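Local atomic coordinates of BugD (Bordetella pertussis Tohama I, PDB entry 2F5X), a protein that acts as a periplasmic solute receptor that binds aspartic acid, probably delivering it to a transporter of the tripartite tricarboxylate type. Residues Ile105-Asp110 against Gly236-Met241; Thr114-Gly119 against Val205-Val210; Ala261-Pro266 against Ala277-Asn282. All coordinates share one frame; numbering follows the deposited sequence.

Interaction 1: Ile105-Asp110 against Gly236-Met241; sequences IGLVVD and GIWHGM
Ile105-Asp110 and Gly236-Met241 form a buried antiparallel strand pairing near the middle of the chain, 126 residues apart in sequence. Their register is broken twice. Ile105 and Gly106 both face Met241, a selenomethionine, in a classic beta bulge: Met241 O takes a bond from Ile105 N at 2.8 Å and a weak one from Gly106 N. In return, Met241 N donates to Gly106 O at 2.9 Å. A second shift of one residue falls between Leu107 and Asp110. There Val108 N reaches His239 O through a weak, bent bond, and His239 N donates to Val109 O at 2.8 Å.

Leu107, Asp110 and Trp238 share one face. Leu107 CD2 lies 3.7 Å from Trp238 CE3, the side chains crossing obliquely with only CD2 close to the indole, whose NE1 is bonded to Gln296. Val109 CG2 sits 3.8 Å from both CG and ND1 of His239. Chi1 of -77° sets His239 CG beside the backbone N, chi2 of 58° turns the ring, and ND1 donates to Ile237 O at 3.1 Å. That oxygen lies in the ring plane, although the donor stands above the carbonyl plane of Ile237.

His239 NE2 is bonded to Thr31 OG1, and the ring meets His81 edge-to-face; Thr31 and His81 both line the aspartic acid pocket, and the His239 side chain is about 5 Å from the ligand. Held at both ring nitrogens and touched by Val109, the imidazole has little freedom to rotate, which makes it a plausible second-shell brace for the binding site.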
# COMPACT_ATOMS: atom_id res chain seq x y z
N ILE A 105 0.17 1.99 -16.82
CA ILE A 105 1.56 2.05 -17.27
C ILE A 105 2.30 0.76 -16.91
O ILE A 105 2.91 0.14 -17.77
CB ILE A 105 2.30 3.30 -16.68
CG1 ILE A 105 1.54 4.60 -16.97
CG2 ILE A 105 3.75 3.37 -17.18
CD1 ILE A 105 1.16 4.82 -18.46
N GLY A 106 2.25 0.37 -15.64
CA GLY A 106 2.87 -0.88 -15.24
C GLY A 106 2.88 -1.11 -13.75
O GLY A 106 2.57 -0.21 -12.96
N LEU A 107 3.24 -2.33 -13.37
CA LEU A 107 3.48 -2.66 -11.96
C LEU A 107 4.83 -2.09 -11.52
O LEU A 107 5.68 -1.75 -12.35
CB LEU A 107 3.39 -4.17 -11.73
CG LEU A 107 1.93 -4.68 -11.77
CD1 LEU A 107 1.85 -6.17 -12.08
CD2 LEU A 107 1.21 -4.37 -10.44
N VAL A 108 5.01 -1.98 -10.20
CA VAL A 108 6.13 -1.25 -9.63
C VAL A 108 6.85 -2.10 -8.57
O VAL A 108 7.97 -2.58 -8.80
CB VAL A 108 5.64 0.11 -9.03
CG1 VAL A 108 6.78 0.89 -8.38
CG2 VAL A 108 4.95 0.96 -10.11
N VAL A 109 6.19 -2.31 -7.43
CA VAL A 109 6.75 -3.11 -6.34
C VAL A 109 5.65 -3.94 -5.69
O VAL A 109 4.47 -3.65 -5.86
CB VAL A 109 7.43 -2.23 -5.23
CG1 VAL A 109 8.70 -1.54 -5.73
CG2 VAL A 109 6.44 -1.19 -4.64
N ASP A 110 6.05 -4.95 -4.92
CA ASP A 110 5.13 -5.73 -4.09
C ASP A 110 5.69 -5.70 -2.66
O ASP A 110 6.81 -6.14 -2.42
CB ASP A 110 5.03 -7.15 -4.65
CG ASP A 110 4.00 -8.01 -3.94
OD1 ASP A 110 3.24 -7.50 -3.09
OD2 ASP A 110 3.89 -9.23 -4.19
N GLY A 236 0.09 -9.12 0.02
CA GLY A 236 1.18 -8.43 -0.64
C GLY A 236 0.65 -7.18 -1.31
O GLY A 236 -0.23 -7.24 -2.18
N ILE A 237 1.18 -6.03 -0.90
CA ILE A 237 0.67 -4.76 -1.40
C ILE A 237 1.42 -4.38 -2.67
O ILE A 237 2.47 -3.71 -2.62
CB ILE A 237 0.74 -3.69 -0.30
CG1 ILE A 237 -0.11 -4.13 0.92
CG2 ILE A 237 0.26 -2.31 -0.81
CD1 ILE A 237 -1.60 -4.40 0.64
N TRP A 238 0.91 -4.85 -3.81
CA TRP A 238 1.48 -4.45 -5.09
C TRP A 238 1.14 -2.98 -5.33
O TRP A 238 0.16 -2.46 -4.80
CB TRP A 238 0.95 -5.33 -6.24
CG TRP A 238 -0.56 -5.39 -6.32
CD1 TRP A 238 -1.38 -6.32 -5.75
CD2 TRP A 238 -1.41 -4.49 -7.04
NE1 TRP A 238 -2.69 -6.05 -6.06
CE2 TRP A 238 -2.74 -4.93 -6.86
CE3 TRP A 238 -1.18 -3.34 -7.83
CZ2 TRP A 238 -3.84 -4.28 -7.43
CZ3 TRP A 238 -2.28 -2.69 -8.40
CH2 TRP A 238 -3.59 -3.15 -8.19
N HIS A 239 2.00 -2.33 -6.09
CA HIS A 239 1.84 -0.93 -6.47
C HIS A 239 1.86 -0.85 -8.00
O HIS A 239 2.60 -1.59 -8.66
CB HIS A 239 3.01 -0.09 -5.95
CG HIS A 239 2.95 0.24 -4.48
ND1 HIS A 239 2.88 -0.72 -3.49
CD2 HIS A 239 2.97 1.43 -3.84
CE1 HIS A 239 2.85 -0.13 -2.31
NE2 HIS A 239 2.91 1.18 -2.49
N GLY A 240 1.05 0.06 -8.54
CA GLY A 240 0.99 0.30 -9.98
C GLY A 240 1.14 1.77 -10.30
O GLY A 240 1.03 2.63 -9.43
N MSE A 241 1.39 2.06 -11.58
CA MSE A 241 1.46 3.43 -12.06
C MSE A 241 0.46 3.55 -13.21
O MSE A 241 0.42 2.69 -14.07
CB MSE A 241 2.87 3.77 -12.53
CG MSE A 241 3.00 5.15 -13.13
SE MSE A 241 4.82 5.50 -13.64
CE MSE A 241 5.55 5.60 -11.96

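Interaction 2: Thr114-Gly119 against Val205-Val210; sequences TIIARG and VKAYAV
Ala117 CB meets the rim of the Tyr208 ring, in its plane and 3.6 Å from CE2, where Thr114-Gly119 runs antiparallel to Val205-Val210 at an interstrand angle of 165°. Ile115 O lies near the same ring edge and accepts the Tyr208 N bond at 3.0 Å. Two further bonds of 2.9 Å join Ala117 and Lys206, Ala117 N to Lys206 O and Lys206 N to Ala117 O, and Ile115 N donates to Ala209 O. Tyr208 and Ala209 thus both lie opposite Ile115, and the register slips by one residue. On the face carrying Ile116, its CG2 touches Val205 CG2 at 4.1 Å and Ala207 CB at 4.2 Å; farther along, Thr114 CG2 abuts Val210 CG1.

Lys206 extends along Arg118 and Gly119. Its CG passes 3.4 Å from Arg118 O, and the chain, bent at chi2 (-76°), chi3 and chi4, ends with NZ bonded to Phe121 O and Asn124 OD1.

Outer residues hold these groups. Tyr208 OH is bonded to Pro123 O, Thr114 OG1 to Thr196 and Asp191 O, and Arg118 forms salt bridges with Asp187 and Asp120. In the mixed sheet, strand 206-210 flanks the far end of strand 102-117, and the Ile116 face packs against helices 174-182 and 193-201.

The polar ends of Tyr208 and Lys206 tie the pair to the segment following Gly119. Because Tyr208 N takes Ile115 O, buried Ala209 N may be left without its partner.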
# COMPACT_ATOMS: atom_id res chain seq x y z
N THR A 114 3.56 -5.91 8.17
CA THR A 114 3.89 -6.34 9.52
C THR A 114 2.78 -5.93 10.47
O THR A 114 2.30 -4.80 10.42
CB THR A 114 5.19 -5.66 10.01
OG1 THR A 114 5.09 -4.23 9.81
CG2 THR A 114 6.39 -6.09 9.16
N ILE A 115 2.40 -6.86 11.35
CA ILE A 115 1.49 -6.56 12.46
C ILE A 115 2.35 -6.01 13.60
O ILE A 115 3.23 -6.71 14.10
CB ILE A 115 0.74 -7.83 12.93
CG1 ILE A 115 -0.02 -8.50 11.78
CG2 ILE A 115 -0.19 -7.52 14.16
CD1 ILE A 115 -1.33 -7.91 11.48
N ILE A 116 2.10 -4.76 13.98
CA ILE A 116 2.89 -4.09 15.01
C ILE A 116 2.00 -3.46 16.07
O ILE A 116 0.79 -3.28 15.86
CB ILE A 116 3.83 -3.00 14.39
CG1 ILE A 116 3.02 -1.89 13.68
CG2 ILE A 116 4.90 -3.62 13.48
CD1 ILE A 116 3.88 -0.68 13.29
N ALA A 117 2.60 -3.09 17.20
CA ALA A 117 1.88 -2.38 18.24
C ALA A 117 2.78 -1.35 18.90
O ALA A 117 4.00 -1.36 18.69
CB ALA A 117 1.33 -3.36 19.28
N ARG A 118 2.18 -0.47 19.70
CA ARG A 118 2.95 0.51 20.46
C ARG A 118 4.02 -0.21 21.29
O ARG A 118 3.84 -1.38 21.67
CB ARG A 118 2.03 1.36 21.35
CG ARG A 118 1.05 0.60 22.23
CD ARG A 118 0.22 1.53 23.12
NE ARG A 118 -0.87 0.88 23.82
CZ ARG A 118 -0.78 0.31 25.02
NH1 ARG A 118 0.39 0.29 25.66
NH2 ARG A 118 -1.86 -0.23 25.58
N GLY A 119 5.13 0.48 21.53
CA GLY A 119 6.32 -0.12 22.12
C GLY A 119 6.13 -0.77 23.48
O GLY A 119 6.94 -1.60 23.87
N VAL A 205 8.86 -0.11 18.10
CA VAL A 205 7.51 -0.69 18.17
C VAL A 205 7.61 -2.19 18.44
O VAL A 205 8.64 -2.79 18.17
CB VAL A 205 6.71 -0.43 16.87
CG1 VAL A 205 6.52 1.06 16.63
CG2 VAL A 205 7.37 -1.10 15.64
N LYS A 206 6.53 -2.77 18.96
CA LYS A 206 6.44 -4.23 19.10
C LYS A 206 6.10 -4.81 17.74
O LYS A 206 5.29 -4.23 17.00
CB LYS A 206 5.37 -4.62 20.12
CG LYS A 206 5.68 -4.20 21.56
CD LYS A 206 6.73 -5.09 22.19
CE LYS A 206 6.09 -6.11 23.11
NZ LYS A 206 5.93 -5.67 24.54
N ALA A 207 6.73 -5.93 17.38
CA ALA A 207 6.50 -6.52 16.07
C ALA A 207 6.18 -8.00 16.22
O ALA A 207 6.89 -8.71 16.92
CB ALA A 207 7.71 -6.30 15.16
N TYR A 208 5.10 -8.45 15.58
CA TYR A 208 4.55 -9.78 15.86
C TYR A 208 4.58 -10.79 14.72
O TYR A 208 4.79 -11.98 14.94
CB TYR A 208 3.11 -9.64 16.37
CG TYR A 208 3.02 -8.83 17.64
CD1 TYR A 208 3.29 -9.41 18.88
CD2 TYR A 208 2.69 -7.48 17.59
CE1 TYR A 208 3.20 -8.66 20.06
CE2 TYR A 208 2.61 -6.72 18.76
CZ TYR A 208 2.88 -7.32 19.98
OH TYR A 208 2.79 -6.56 21.13
N ALA A 209 4.36 -10.32 13.50
CA ALA A 209 4.19 -11.22 12.37
C ALA A 209 4.23 -10.47 11.05
O ALA A 209 4.02 -9.26 11.01
CB ALA A 209 2.85 -11.97 12.48
N VAL A 210 4.48 -11.21 9.98
CA VAL A 210 4.43 -10.66 8.62
C VAL A 210 3.31 -11.33 7.82
O VAL A 210 2.84 -12.40 8.20
CB VAL A 210 5.78 -10.81 7.89
CG1 VAL A 210 6.86 -9.97 8.60
CG2 VAL A 210 6.21 -12.30 7.81

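Interaction 3: Ala261-Pro266 against Ala277-Asn282; sequences AGLADP and AEVLTN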
# COMPACT_ATOMS: atom_id res chain seq x y z
N ALA A 261 13.02 1.64 -16.73
CA ALA A 261 14.37 2.07 -16.40
C ALA A 261 14.48 2.39 -14.91
O ALA A 261 15.47 2.05 -14.26
CB ALA A 261 14.77 3.26 -17.23
N GLY A 262 13.46 3.05 -14.37
CA GLY A 262 13.41 3.36 -12.95
C GLY A 262 13.46 2.12 -12.06
O GLY A 262 14.11 2.13 -11.01
N LEU A 263 12.77 1.06 -12.46
CA LEU A 263 12.77 -0.17 -11.68
C LEU A 263 14.08 -0.91 -11.80
O LEU A 263 14.49 -1.58 -10.86
CB LEU A 263 11.62 -1.10 -12.07
CG LEU A 263 10.18 -0.60 -11.93
CD1 LEU A 263 9.23 -1.77 -12.16
CD2 LEU A 263 9.92 0.05 -10.56
N ALA A 264 14.73 -0.79 -12.96
CA ALA A 264 15.99 -1.50 -13.22
C ALA A 264 17.19 -0.80 -12.60
O ALA A 264 18.31 -1.30 -12.69
CB ALA A 264 16.20 -1.66 -14.74
N ASP A 265 16.96 0.35 -11.97
CA ASP A 265 18.02 1.17 -11.39
C ASP A 265 18.53 0.60 -10.05
O ASP A 265 17.73 0.29 -9.17
CB ASP A 265 17.49 2.58 -11.18
CG ASP A 265 18.47 3.47 -10.48
OD1 ASP A 265 19.39 3.99 -11.15
OD2 ASP A 265 18.40 3.71 -9.26
N PRO A 266 19.85 0.49 -9.89
CA PRO A 266 20.44 -0.08 -8.66
C PRO A 266 20.12 0.67 -7.37
O PRO A 266 19.89 0.01 -6.35
CB PRO A 266 21.95 -0.03 -8.92
CG PRO A 266 22.11 0.17 -10.37
CD PRO A 266 20.89 0.85 -10.88
N ALA A 277 10.69 -4.48 0.07
CA ALA A 277 9.85 -4.46 -1.12
C ALA A 277 10.47 -5.27 -2.25
O ALA A 277 11.67 -5.17 -2.51
CB ALA A 277 9.60 -3.03 -1.58
N GLU A 278 9.65 -6.09 -2.90
CA GLU A 278 10.06 -6.79 -4.10
C GLU A 278 9.82 -5.87 -5.29
O GLU A 278 8.72 -5.35 -5.45
CB GLU A 278 9.23 -8.07 -4.29
CG GLU A 278 9.47 -8.75 -5.63
CD GLU A 278 8.52 -9.90 -5.93
OE1 GLU A 278 8.91 -10.76 -6.75
OE2 GLU A 278 7.40 -9.94 -5.36
N VAL A 279 10.84 -5.68 -6.13
CA VAL A 279 10.68 -4.83 -7.31
C VAL A 279 10.16 -5.70 -8.45
O VAL A 279 10.72 -6.77 -8.73
CB VAL A 279 12.02 -4.14 -7.71
CG1 VAL A 279 11.82 -3.24 -8.93
CG2 VAL A 279 12.56 -3.31 -6.54
N LEU A 280 9.09 -5.25 -9.09
CA LEU A 280 8.42 -6.02 -10.15
C LEU A 280 8.98 -5.62 -11.51
O LEU A 280 8.25 -5.21 -12.42
CB LEU A 280 6.89 -5.83 -10.05
CG LEU A 280 6.31 -6.27 -8.69
CD1 LEU A 280 4.81 -6.02 -8.61
CD2 LEU A 280 6.61 -7.75 -8.42
N THR A 281 10.29 -5.79 -11.65
CA THR A 281 11.08 -5.22 -12.73
C THR A 281 10.60 -5.59 -14.12
O THR A 281 10.59 -4.75 -15.03
CB THR A 281 12.54 -5.66 -12.56
OG1 THR A 281 12.88 -5.60 -11.16
CG2 THR A 281 13.48 -4.66 -13.21
N ASN A 282 10.18 -6.84 -14.27
CA ASN A 282 9.77 -7.36 -15.57
C ASN A 282 8.26 -7.30 -15.81
O ASN A 282 7.75 -7.84 -16.79
CB ASN A 282 10.28 -8.79 -15.76
CG ASN A 282 10.24 -9.24 -17.21
OD1 ASN A 282 10.65 -8.49 -18.10
ND2 ASN A 282 9.71 -10.44 -17.46
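Leu263, the last residue of helix 249-263, leans on Val279 of the short strand 278-279, and nothing polar joins the two segments: no hydrogen bond crosses between Ala261-Pro266 and Ala277-Asn282. The contact is small, 190 Å² with both sides summed, and it rests on Leu263, Val279 and Thr281.

Val279 places its CG1 anti to the backbone N (chi1 -179°), which sends that branch to the helix end. There it stands 3.8 Å from Leu263 CB, 3.7 Å from Leu263 O and 4.1 Å from Leu263 CD2, so one methyl touches backbone and side chain of the same residue. The two side chains slant across one another. In Leu263, CD1 is extended away from CA (chi2 -171°) and is directed to Leu280 O, at 3.6 Å, with Thr281 CA 4.0 Å away. CD1 therefore rests against the backbone of the inverse gamma turn centred on Leu280, which a weak bond from Thr281 N to Val279 O closes.

Thr281 divides its branches between two tasks. CG2, anti to the backbone N, lies 4.0 Å from Ala264 CA and 4.3 Å from Ala264 CB. With chi1 at -41°, OG1 is set on another side of CB, where it is hydrogen-bonded to Gln269 of helix 266-274.

The neighbours extend this apolar patch: Leu263 also packs on Phe268, Leu38 and Val108, and Val279 on Met272.

Two consecutive helices, joined by a short connection in which Asp265 N-caps the second through OD2 and Phe268 N, thus fold back on a short strand that pairs antiparallel with strand 102-117, an arrangement in keeping with the layered alpha/beta architecture of periplasmic binding proteins, where helices cover the sheet.

In the fold
Strand 102-117 carries both strand pairings: interaction 1 uses its earlier part, buried near the middle of the chain, and interaction 2 its far end, with centres 24 Å apart. Interaction 3 lies at the surface, centred 10 Å from interaction 1 and touching it, since the strand that holds Glu278 also pairs with strand 102-117, bringing Asp110 N to Glu278 O and Val108 O to Leu280 N at probable hydrogen-bond distances. Backbone bonding dominates interactions 1 and 2, and the register slips in both, whereas interaction 3 has no hydrogen bond across it and rests on van der Waals contact, some of it against carbonyl oxygens. His239 of interaction 1 is about 5 Å from the ligand, Thr114 of interaction 2 about 11 Å.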